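CrtC domain-containing protein (Fusarium vanettenii 77-13-4, PDB 7A0Q) probably hydrates the prenyl side chain of the plant defence compound kievitone, as a fungal kievitone hydratase with a CrtC-like, lipocalin-related fold. Local coordinates at residues 313-324 and 335-346; 214-222 and 234-242. One frame throughout, in Å; residues are numbered along the deposited sequence.

Contact 1: 313-324 and 335-346; sequences ALQTAYEGFITF and GYGLVEIVYSTW. With NAG (2-acetamido-2-deoxy-beta-D-glucopyranose), chain C; IMD (imidazole), chain F.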
# COMPACT_ATOMS: atom_id res chain seq x y z
N ALA A 313 -12.63 -14.23 0.64
CA ALA A 313 -11.72 -13.69 -0.37
C ALA A 313 -11.33 -12.25 -0.04
O ALA A 313 -10.14 -11.91 -0.03
CB ALA A 313 -12.35 -13.78 -1.76
N LEU A 314 -12.31 -11.39 0.23
CA LEU A 314 -12.00 -9.97 0.43
C LEU A 314 -11.14 -9.74 1.66
O LEU A 314 -10.42 -8.74 1.71
CB LEU A 314 -13.29 -9.16 0.52
CG LEU A 314 -13.12 -7.63 0.41
CD1 LEU A 314 -12.56 -7.27 -0.96
CD2 LEU A 314 -14.44 -6.93 0.66
N GLN A 315 -11.19 -10.63 2.65
CA GLN A 315 -10.35 -10.47 3.83
C GLN A 315 -8.92 -10.97 3.62
O GLN A 315 -8.08 -10.78 4.51
CB GLN A 315 -10.96 -11.21 5.02
CG GLN A 315 -12.28 -10.65 5.51
CD GLN A 315 -12.94 -11.55 6.54
OE1 GLN A 315 -12.30 -12.46 7.08
NE2 GLN A 315 -14.22 -11.31 6.81
N THR A 316 -8.63 -11.61 2.49
CA THR A 316 -7.36 -12.27 2.24
C THR A 316 -6.55 -11.47 1.22
O THR A 316 -7.12 -10.94 0.27
CB THR A 316 -7.60 -13.70 1.73
OG1 THR A 316 -8.30 -14.44 2.73
CG2 THR A 316 -6.30 -14.41 1.41
N ALA A 317 -5.24 -11.39 1.41
CA ALA A 317 -4.43 -10.73 0.40
C ALA A 317 -2.98 -11.19 0.49
O ALA A 317 -2.46 -11.41 1.58
CB ALA A 317 -4.48 -9.21 0.54
N TYR A 318 -2.33 -11.31 -0.67
CA TYR A 318 -0.88 -11.34 -0.69
C TYR A 318 -0.39 -9.90 -0.61
O TYR A 318 -0.71 -9.08 -1.48
CB TYR A 318 -0.34 -12.04 -1.94
CG TYR A 318 1.10 -12.44 -1.77
CD1 TYR A 318 2.13 -11.58 -2.12
CD2 TYR A 318 1.44 -13.68 -1.21
CE1 TYR A 318 3.46 -11.93 -1.93
CE2 TYR A 318 2.77 -14.04 -1.02
CZ TYR A 318 3.78 -13.17 -1.38
OH TYR A 318 5.09 -13.53 -1.19
N GLU A 319 0.35 -9.57 0.44
CA GLU A 319 0.83 -8.21 0.65
C GLU A 319 2.32 -8.32 0.92
O GLU A 319 2.75 -8.43 2.07
CB GLU A 319 0.10 -7.52 1.77
CG GLU A 319 -1.38 -7.44 1.59
CD GLU A 319 -1.80 -6.22 0.81
OE1 GLU A 319 -0.92 -5.43 0.41
OE2 GLU A 319 -3.02 -6.06 0.62
N GLY A 320 3.12 -8.27 -0.14
CA GLY A 320 4.49 -8.71 -0.06
C GLY A 320 5.53 -7.65 -0.39
O GLY A 320 5.42 -6.93 -1.39
N PHE A 321 6.55 -7.57 0.45
CA PHE A 321 7.74 -6.81 0.11
C PHE A 321 8.40 -7.43 -1.12
O PHE A 321 8.50 -8.65 -1.23
CB PHE A 321 8.71 -6.83 1.30
CG PHE A 321 9.95 -6.01 1.10
CD1 PHE A 321 9.87 -4.65 0.84
CD2 PHE A 321 11.20 -6.61 1.20
CE1 PHE A 321 11.03 -3.89 0.68
CE2 PHE A 321 12.36 -5.86 1.03
CZ PHE A 321 12.29 -4.50 0.78
N ILE A 322 8.82 -6.58 -2.05
CA ILE A 322 9.44 -7.02 -3.30
C ILE A 322 10.67 -6.17 -3.57
O ILE A 322 10.80 -5.04 -3.10
CB ILE A 322 8.47 -6.93 -4.51
CG1 ILE A 322 8.06 -5.47 -4.75
CG2 ILE A 322 7.24 -7.83 -4.31
CD1 ILE A 322 7.27 -5.24 -6.05
N THR A 323 11.61 -6.74 -4.34
CA THR A 323 12.72 -5.99 -4.90
C THR A 323 12.66 -6.11 -6.42
O THR A 323 12.00 -7.00 -6.96
CB THR A 323 14.08 -6.49 -4.39
OG1 THR A 323 14.24 -7.86 -4.78
CG2 THR A 323 14.18 -6.37 -2.87
N PHE A 324 13.34 -5.20 -7.11
CA PHE A 324 13.30 -5.28 -8.56
C PHE A 324 14.54 -4.64 -9.16
O PHE A 324 15.22 -3.82 -8.54
CB PHE A 324 12.02 -4.64 -9.14
CG PHE A 324 11.89 -3.16 -8.89
CD1 PHE A 324 11.23 -2.69 -7.77
CD2 PHE A 324 12.40 -2.24 -9.80
CE1 PHE A 324 11.09 -1.33 -7.54
CE2 PHE A 324 12.27 -0.88 -9.58
CZ PHE A 324 11.62 -0.42 -8.44
N GLY A 335 15.28 -1.17 -7.22
CA GLY A 335 14.47 -0.61 -6.16
C GLY A 335 13.73 -1.67 -5.39
O GLY A 335 14.04 -2.86 -5.49
N TYR A 336 12.75 -1.22 -4.62
CA TYR A 336 11.98 -2.08 -3.73
C TYR A 336 10.56 -1.53 -3.66
O TYR A 336 10.27 -0.43 -4.14
CB TYR A 336 12.61 -2.15 -2.33
CG TYR A 336 12.64 -0.80 -1.65
CD1 TYR A 336 11.53 -0.33 -0.94
CD2 TYR A 336 13.76 0.02 -1.71
CE1 TYR A 336 11.53 0.92 -0.33
CE2 TYR A 336 13.79 1.26 -1.09
CZ TYR A 336 12.67 1.71 -0.41
OH TYR A 336 12.68 2.94 0.20
N GLY A 337 9.69 -2.30 -3.02
CA GLY A 337 8.32 -1.83 -2.84
C GLY A 337 7.44 -2.94 -2.34
O GLY A 337 7.88 -3.81 -1.59
N LEU A 338 6.19 -2.91 -2.79
CA LEU A 338 5.21 -3.88 -2.33
C LEU A 338 4.32 -4.32 -3.48
O LEU A 338 3.98 -3.51 -4.36
CB LEU A 338 4.36 -3.31 -1.18
CG LEU A 338 3.27 -4.22 -0.60
CD1 LEU A 338 3.19 -4.08 0.91
CD2 LEU A 338 1.90 -3.93 -1.26
N VAL A 339 3.97 -5.60 -3.49
CA VAL A 339 2.95 -6.13 -4.39
C VAL A 339 1.75 -6.54 -3.56
O VAL A 339 1.89 -7.17 -2.50
CB VAL A 339 3.47 -7.30 -5.24
CG1 VAL A 339 3.87 -8.48 -4.38
CG2 VAL A 339 2.40 -7.70 -6.25
N GLU A 340 0.56 -6.14 -4.01
CA GLU A 340 -0.69 -6.60 -3.43
C GLU A 340 -1.41 -7.47 -4.45
O GLU A 340 -1.56 -7.07 -5.61
CB GLU A 340 -1.57 -5.42 -3.03
CG GLU A 340 -2.98 -5.81 -2.66
CD GLU A 340 -3.80 -4.63 -2.23
OE1 GLU A 340 -3.75 -4.29 -1.03
OE2 GLU A 340 -4.47 -4.01 -3.08
N ILE A 341 -1.83 -8.66 -4.03
CA ILE A 341 -2.63 -9.55 -4.85
C ILE A 341 -3.91 -9.84 -4.09
O ILE A 341 -3.88 -10.40 -2.99
CB ILE A 341 -1.91 -10.86 -5.19
CG1 ILE A 341 -0.51 -10.58 -5.75
CG2 ILE A 341 -2.73 -11.65 -6.20
CD1 ILE A 341 0.29 -11.85 -6.03
N VAL A 342 -5.04 -9.43 -4.67
CA VAL A 342 -6.33 -9.51 -4.00
C VAL A 342 -7.33 -10.17 -4.93
O VAL A 342 -7.38 -9.85 -6.12
CB VAL A 342 -6.85 -8.12 -3.57
CG1 VAL A 342 -8.33 -8.19 -3.17
CG2 VAL A 342 -6.00 -7.56 -2.43
N TYR A 343 -8.11 -11.10 -4.38
CA TYR A 343 -9.33 -11.61 -4.99
C TYR A 343 -10.51 -11.11 -4.18
O TYR A 343 -10.59 -11.36 -2.97
CB TYR A 343 -9.31 -13.15 -5.03
CG TYR A 343 -8.33 -13.68 -6.04
CD1 TYR A 343 -6.96 -13.67 -5.80
CD2 TYR A 343 -8.77 -14.18 -7.26
CE1 TYR A 343 -6.05 -14.14 -6.74
CE2 TYR A 343 -7.88 -14.64 -8.21
CZ TYR A 343 -6.53 -14.63 -7.95
OH TYR A 343 -5.67 -15.10 -8.91
N SER A 344 -11.42 -10.38 -4.82
CA SER A 344 -12.66 -10.02 -4.14
C SER A 344 -13.64 -11.17 -4.16
O SER A 344 -14.59 -11.18 -3.38
CB SER A 344 -13.28 -8.77 -4.75
OG SER A 344 -13.75 -9.03 -6.07
N THR A 345 -13.42 -12.14 -5.06
CA THR A 345 -14.13 -13.40 -5.08
C THR A 345 -13.20 -14.44 -5.65
O THR A 345 -12.35 -14.14 -6.50
CB THR A 345 -15.42 -13.33 -5.91
OG1 THR A 345 -16.01 -14.64 -5.98
CG2 THR A 345 -15.13 -12.87 -7.34
N TRP A 346 -13.35 -15.67 -5.19
CA TRP A 346 -12.59 -16.78 -5.76
C TRP A 346 -13.29 -17.41 -6.96
O TRP A 346 -12.74 -18.33 -7.57
CB TRP A 346 -12.30 -17.81 -4.66
CG TRP A 346 -11.22 -17.33 -3.70
CD1 TRP A 346 -10.00 -16.78 -4.03
CD2 TRP A 346 -11.27 -17.35 -2.26
NE1 TRP A 346 -9.29 -16.47 -2.89
CE2 TRP A 346 -10.05 -16.81 -1.79
CE3 TRP A 346 -12.22 -17.77 -1.33
CZ2 TRP A 346 -9.76 -16.69 -0.43
CZ3 TRP A 346 -11.93 -17.64 0.02
CH2 TRP A 346 -10.71 -17.10 0.45
C1 NAG C . -6.88 -12.45 -11.73
C2 NAG C . -5.44 -12.28 -12.21
C3 NAG C . -5.19 -13.16 -13.43
C4 NAG C . -5.62 -14.61 -13.20
C5 NAG C . -7.02 -14.69 -12.61
C6 NAG C . -7.35 -16.08 -12.12
C7 NAG C . -4.23 -10.16 -11.91
C8 NAG C . -4.04 -8.78 -12.44
N2 NAG C . -5.15 -10.90 -12.54
O3 NAG C . -3.80 -13.11 -13.74
O4 NAG C . -5.67 -15.27 -14.46
O5 NAG C . -7.14 -13.83 -11.47
O6 NAG C . -6.42 -16.50 -11.14
O7 NAG C . -3.61 -10.59 -10.95
N1 IMD F . -4.07 -1.50 -2.45
C2 IMD F . -3.98 -0.31 -3.09
N3 IMD F . -3.54 0.61 -2.20
C4 IMD F . -3.34 0.00 -1.02
C5 IMD F . -3.67 -1.33 -1.18
O HOH W 1 -15.20 -12.05 -0.15
O HOH W 2 -8.06 -12.30 -1.85
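This contact is the last beta hairpin of the lipocalin-like barrel, where 317-324 pairs antiparallel with 335-343. Eight backbone hydrogen bonds join Tyr318, Gly320, Ile322 and Phe324 to Ile341, Val339, Gly337 and Gly335. On one face Glu319 and Glu340 lie side by side. Glu319 OE2 and Glu340 OE1 are only 2.5 Å apart, with carboxylate planes 85° from each other. The bend at chi2 of Glu319 (-87°) brings its carboxylate alongside the extended Glu340 chain. The other oxygen, Glu340 OE2, accepts a bond of 2.6 Å from N1 of a bound imidazole, probably from the crystallisation liquor, and another from Trp219 NE1. Further along this face Phe321 CE1 meets Tyr336 CB at 3.8 Å. The opposite face carries Tyr318, Ile322, Phe324, Val339 and Ile341. Ile322 CG2 presses tightly on Val339 CG1 at 3.4 Å, the two side chains crossing at about a right angle. Phe324 CG sits between its backbone N and carbonyl carbon (chi1 64°), which folds the ring over Gly335; Gly335 CA lies 3.9 Å from the ring centroid. Beyond the strands, Ala313 CB makes a CH-pi contact with the six-membered ring of Trp346, 3.8 Å from its centroid. The pairing is that of neighbouring strands in an antiparallel beta barrel, with a buried acidic pair beside the bound imidazole.

Contact 2: 214-222 and 234-242; sequences AIPSNWTWF and SAWIFSDPF. With NAG (2-acetamido-2-deoxy-beta-D-glucopyranose), chain C.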
# COMPACT_ATOMS: atom_id res chain seq x y z
N ALA A 214 -19.55 -3.33 -6.77
CA ALA A 214 -19.06 -4.21 -7.84
C ALA A 214 -17.64 -3.79 -8.20
O ALA A 214 -17.40 -3.08 -9.18
CB ALA A 214 -19.99 -4.16 -9.05
N ILE A 215 -16.69 -4.24 -7.40
CA ILE A 215 -15.28 -3.97 -7.64
C ILE A 215 -14.72 -5.09 -8.51
O ILE A 215 -15.44 -6.06 -8.77
CB ILE A 215 -14.51 -3.83 -6.31
CG1 ILE A 215 -14.62 -5.11 -5.48
CG2 ILE A 215 -15.01 -2.62 -5.55
CD1 ILE A 215 -13.78 -5.06 -4.22
N PRO A 216 -13.49 -4.99 -9.02
CA PRO A 216 -12.96 -6.06 -9.87
C PRO A 216 -12.93 -7.40 -9.15
O PRO A 216 -12.85 -7.46 -7.92
CB PRO A 216 -11.55 -5.58 -10.22
CG PRO A 216 -11.64 -4.08 -10.13
CD PRO A 216 -12.57 -3.83 -8.97
N SER A 217 -12.99 -8.48 -9.93
CA SER A 217 -12.92 -9.82 -9.34
C SER A 217 -11.60 -10.05 -8.63
O SER A 217 -11.56 -10.73 -7.60
CB SER A 217 -13.13 -10.88 -10.43
OG SER A 217 -12.08 -10.84 -11.38
N ASN A 218 -10.51 -9.50 -9.17
CA ASN A 218 -9.19 -9.67 -8.58
C ASN A 218 -8.26 -8.68 -9.26
O ASN A 218 -8.52 -8.21 -10.37
CB ASN A 218 -8.66 -11.11 -8.69
CG ASN A 218 -8.44 -11.60 -10.13
OD1 ASN A 218 -9.37 -11.74 -10.92
ND2 ASN A 218 -7.18 -11.88 -10.45
N TRP A 219 -7.16 -8.37 -8.57
CA TRP A 219 -6.20 -7.43 -9.13
C TRP A 219 -4.81 -7.71 -8.59
O TRP A 219 -4.64 -8.43 -7.60
CB TRP A 219 -6.59 -5.97 -8.84
CG TRP A 219 -6.66 -5.61 -7.36
CD1 TRP A 219 -5.61 -5.26 -6.54
CD2 TRP A 219 -7.84 -5.51 -6.56
NE1 TRP A 219 -6.07 -4.98 -5.28
CE2 TRP A 219 -7.44 -5.11 -5.26
CE3 TRP A 219 -9.20 -5.73 -6.81
CZ2 TRP A 219 -8.34 -4.93 -4.22
CZ3 TRP A 219 -10.10 -5.55 -5.77
CH2 TRP A 219 -9.67 -5.15 -4.49
N THR A 220 -3.83 -7.12 -9.24
CA THR A 220 -2.50 -6.93 -8.68
C THR A 220 -2.21 -5.44 -8.66
O THR A 220 -2.47 -4.74 -9.65
CB THR A 220 -1.43 -7.68 -9.49
OG1 THR A 220 -1.74 -9.08 -9.50
CG2 THR A 220 -0.04 -7.48 -8.87
N TRP A 221 -1.67 -4.97 -7.53
CA TRP A 221 -1.23 -3.58 -7.37
C TRP A 221 0.24 -3.58 -6.99
O TRP A 221 0.66 -4.32 -6.09
CB TRP A 221 -2.06 -2.86 -6.30
CG TRP A 221 -1.66 -1.43 -6.02
CD1 TRP A 221 -1.80 -0.35 -6.86
CD2 TRP A 221 -1.09 -0.91 -4.81
NE1 TRP A 221 -1.34 0.80 -6.25
CE2 TRP A 221 -0.90 0.48 -4.99
CE3 TRP A 221 -0.73 -1.49 -3.58
CZ2 TRP A 221 -0.37 1.30 -3.99
CZ3 TRP A 221 -0.19 -0.67 -2.58
CH2 TRP A 221 -0.01 0.71 -2.80
N PHE A 222 1.01 -2.72 -7.65
CA PHE A 222 2.41 -2.51 -7.32
C PHE A 222 2.63 -1.11 -6.78
O PHE A 222 2.13 -0.12 -7.33
CB PHE A 222 3.31 -2.69 -8.54
CG PHE A 222 3.41 -4.10 -9.02
CD1 PHE A 222 4.33 -4.98 -8.45
CD2 PHE A 222 2.59 -4.56 -10.05
CE1 PHE A 222 4.42 -6.29 -8.90
CE2 PHE A 222 2.69 -5.87 -10.51
CZ PHE A 222 3.60 -6.74 -9.94
N SER A 234 2.57 3.78 -8.67
CA SER A 234 1.38 3.10 -8.17
C SER A 234 0.68 2.49 -9.38
O SER A 234 0.14 3.22 -10.21
CB SER A 234 0.47 4.08 -7.43
OG SER A 234 -0.76 3.51 -7.04
N ALA A 235 0.74 1.16 -9.52
CA ALA A 235 0.35 0.50 -10.76
C ALA A 235 -0.74 -0.52 -10.50
O ALA A 235 -0.62 -1.35 -9.60
CB ALA A 235 1.56 -0.20 -11.41
N TRP A 236 -1.77 -0.50 -11.35
CA TRP A 236 -2.93 -1.39 -11.21
C TRP A 236 -3.09 -2.27 -12.44
O TRP A 236 -3.02 -1.79 -13.57
CB TRP A 236 -4.22 -0.59 -11.04
CG TRP A 236 -4.41 0.08 -9.70
CD1 TRP A 236 -4.05 1.36 -9.37
CD2 TRP A 236 -5.06 -0.47 -8.56
NE1 TRP A 236 -4.41 1.63 -8.06
CE2 TRP A 236 -5.04 0.52 -7.54
CE3 TRP A 236 -5.64 -1.71 -8.28
CZ2 TRP A 236 -5.59 0.30 -6.28
CZ3 TRP A 236 -6.20 -1.92 -7.03
CH2 TRP A 236 -6.17 -0.92 -6.04
N ILE A 237 -3.39 -3.55 -12.20
CA ILE A 237 -3.72 -4.49 -13.28
C ILE A 237 -4.96 -5.27 -12.87
O ILE A 237 -4.98 -5.90 -11.81
CB ILE A 237 -2.56 -5.45 -13.59
CG1 ILE A 237 -1.26 -4.68 -13.82
CG2 ILE A 237 -2.89 -6.31 -14.81
CD1 ILE A 237 -0.41 -4.58 -12.56
N PHE A 238 -6.00 -5.24 -13.71
CA PHE A 238 -7.21 -6.03 -13.46
C PHE A 238 -8.09 -5.95 -14.70
O PHE A 238 -7.94 -5.06 -15.53
CB PHE A 238 -7.99 -5.56 -12.22
CG PHE A 238 -8.36 -4.09 -12.24
CD1 PHE A 238 -9.51 -3.66 -12.88
CD2 PHE A 238 -7.56 -3.15 -11.59
CE1 PHE A 238 -9.86 -2.32 -12.91
CE2 PHE A 238 -7.90 -1.79 -11.62
CZ PHE A 238 -9.06 -1.38 -12.27
N SER A 239 -9.04 -6.88 -14.79
CA SER A 239 -9.98 -6.89 -15.90
C SER A 239 -11.21 -6.06 -15.57
O SER A 239 -11.68 -6.04 -14.43
CB SER A 239 -10.40 -8.31 -16.23
OG SER A 239 -9.28 -9.10 -16.59
N ASP A 240 -11.74 -5.39 -16.59
CA ASP A 240 -13.00 -4.67 -16.49
C ASP A 240 -14.04 -5.44 -17.30
O ASP A 240 -14.12 -5.27 -18.52
CB ASP A 240 -12.86 -3.24 -17.01
CG ASP A 240 -14.15 -2.45 -16.90
OD1 ASP A 240 -15.23 -3.05 -16.66
OD2 ASP A 240 -14.11 -1.21 -17.06
N PRO A 241 -14.87 -6.28 -16.67
CA PRO A 241 -15.88 -7.04 -17.43
C PRO A 241 -17.11 -6.23 -17.77
O PRO A 241 -17.97 -6.72 -18.52
CB PRO A 241 -16.23 -8.19 -16.48
CG PRO A 241 -16.07 -7.58 -15.12
CD PRO A 241 -14.89 -6.62 -15.24
N PHE A 242 -17.23 -5.01 -17.24
CA PHE A 242 -18.37 -4.17 -17.56
C PHE A 242 -18.15 -3.44 -18.87
O PHE A 242 -19.04 -3.42 -19.74
CB PHE A 242 -18.62 -3.20 -16.40
CG PHE A 242 -18.65 -3.89 -15.05
CD1 PHE A 242 -19.81 -4.52 -14.59
CD2 PHE A 242 -17.51 -3.94 -14.26
CE1 PHE A 242 -19.83 -5.17 -13.36
CE2 PHE A 242 -17.53 -4.59 -13.03
CZ PHE A 242 -18.69 -5.21 -12.59
C1 NAG C . -6.88 -12.45 -11.73
C2 NAG C . -5.44 -12.28 -12.21
C3 NAG C . -5.19 -13.16 -13.43
C4 NAG C . -5.62 -14.61 -13.20
C5 NAG C . -7.02 -14.69 -12.61
C6 NAG C . -7.35 -16.08 -12.12
C7 NAG C . -4.23 -10.16 -11.91
C8 NAG C . -4.04 -8.78 -12.44
N2 NAG C . -5.15 -10.90 -12.54
O3 NAG C . -3.80 -13.11 -13.74
O4 NAG C . -5.67 -15.27 -14.46
O5 NAG C . -7.14 -13.83 -11.47
O6 NAG C . -6.42 -16.50 -11.14
O7 NAG C . -3.61 -10.59 -10.95
O HOH W 3 -12.52 -8.20 -12.77
O HOH W 4 -9.27 -9.07 -12.92
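Strands 218-222 and 234-240 run antiparallel, 168° between their directions and 4.7 Å apart at closest approach. Thr220 pairs with Ile237 and Phe222 with Ala235 as hydrogen-bonded pairs, while Trp221 faces Trp236 in a non-hydrogen-bonded pair. Near Asn218 the direct bonding gives way to water: one molecule accepts from Ser239 N and donates to Asn218 O. Three tryptophans cluster on one face. The edge of Trp236 meets the face of Trp219, with CZ3 of Trp236 3.4 Å from CD1 of Trp219 and the planes at 59°. Trp221 CD1 lies over a face of Trp236, 3.4 Å from its CE2. With CG anti to the backbone N (chi1 178°), the Trp221 indole reaches Ser234, and its NE1 donates to Ser234 OG at 2.9 Å in the ring plane. Ser234 OG is also hydrogen-bonded to Asn160 OD1. Pro216 CG covers a face of Phe238, 3.9 Å from the ring centroid. On the other face Thr220 OG1 donates to O7 of the glycan on Asn218 at 2.8 Å, and Phe222 CD2 touches Ile237 CD1. Strand 331-343 flanks 218-222 and strand 245-253 flanks 234-240, while strand 158-168 packs against the tryptophan face through Phe166 and Phe168.

Contact 2 comes first along the chain and closes before contact 1 opens; their centres lie 12 Å apart. They are the first and last hairpins of the eight-stranded antiparallel barrel. Strands 218-225 and 331-343 are neighbours, so the seam between the two contacts closes the barrel. Glu340 N lies 2.8 Å from Trp221 O, a probable backbone hydrogen bond across that seam. Past the strand ends, Ser344 OG is 2.6 Å from Pro216 O. The first sugar of the glycan on Asn218 spans the seam too, hydrogen-bonded to Thr220 and Tyr343. The acidic pair of contact 1 and the tryptophans of contact 2 share one side of the barrel wall, beside the bound imidazole, consistent with a pocket there.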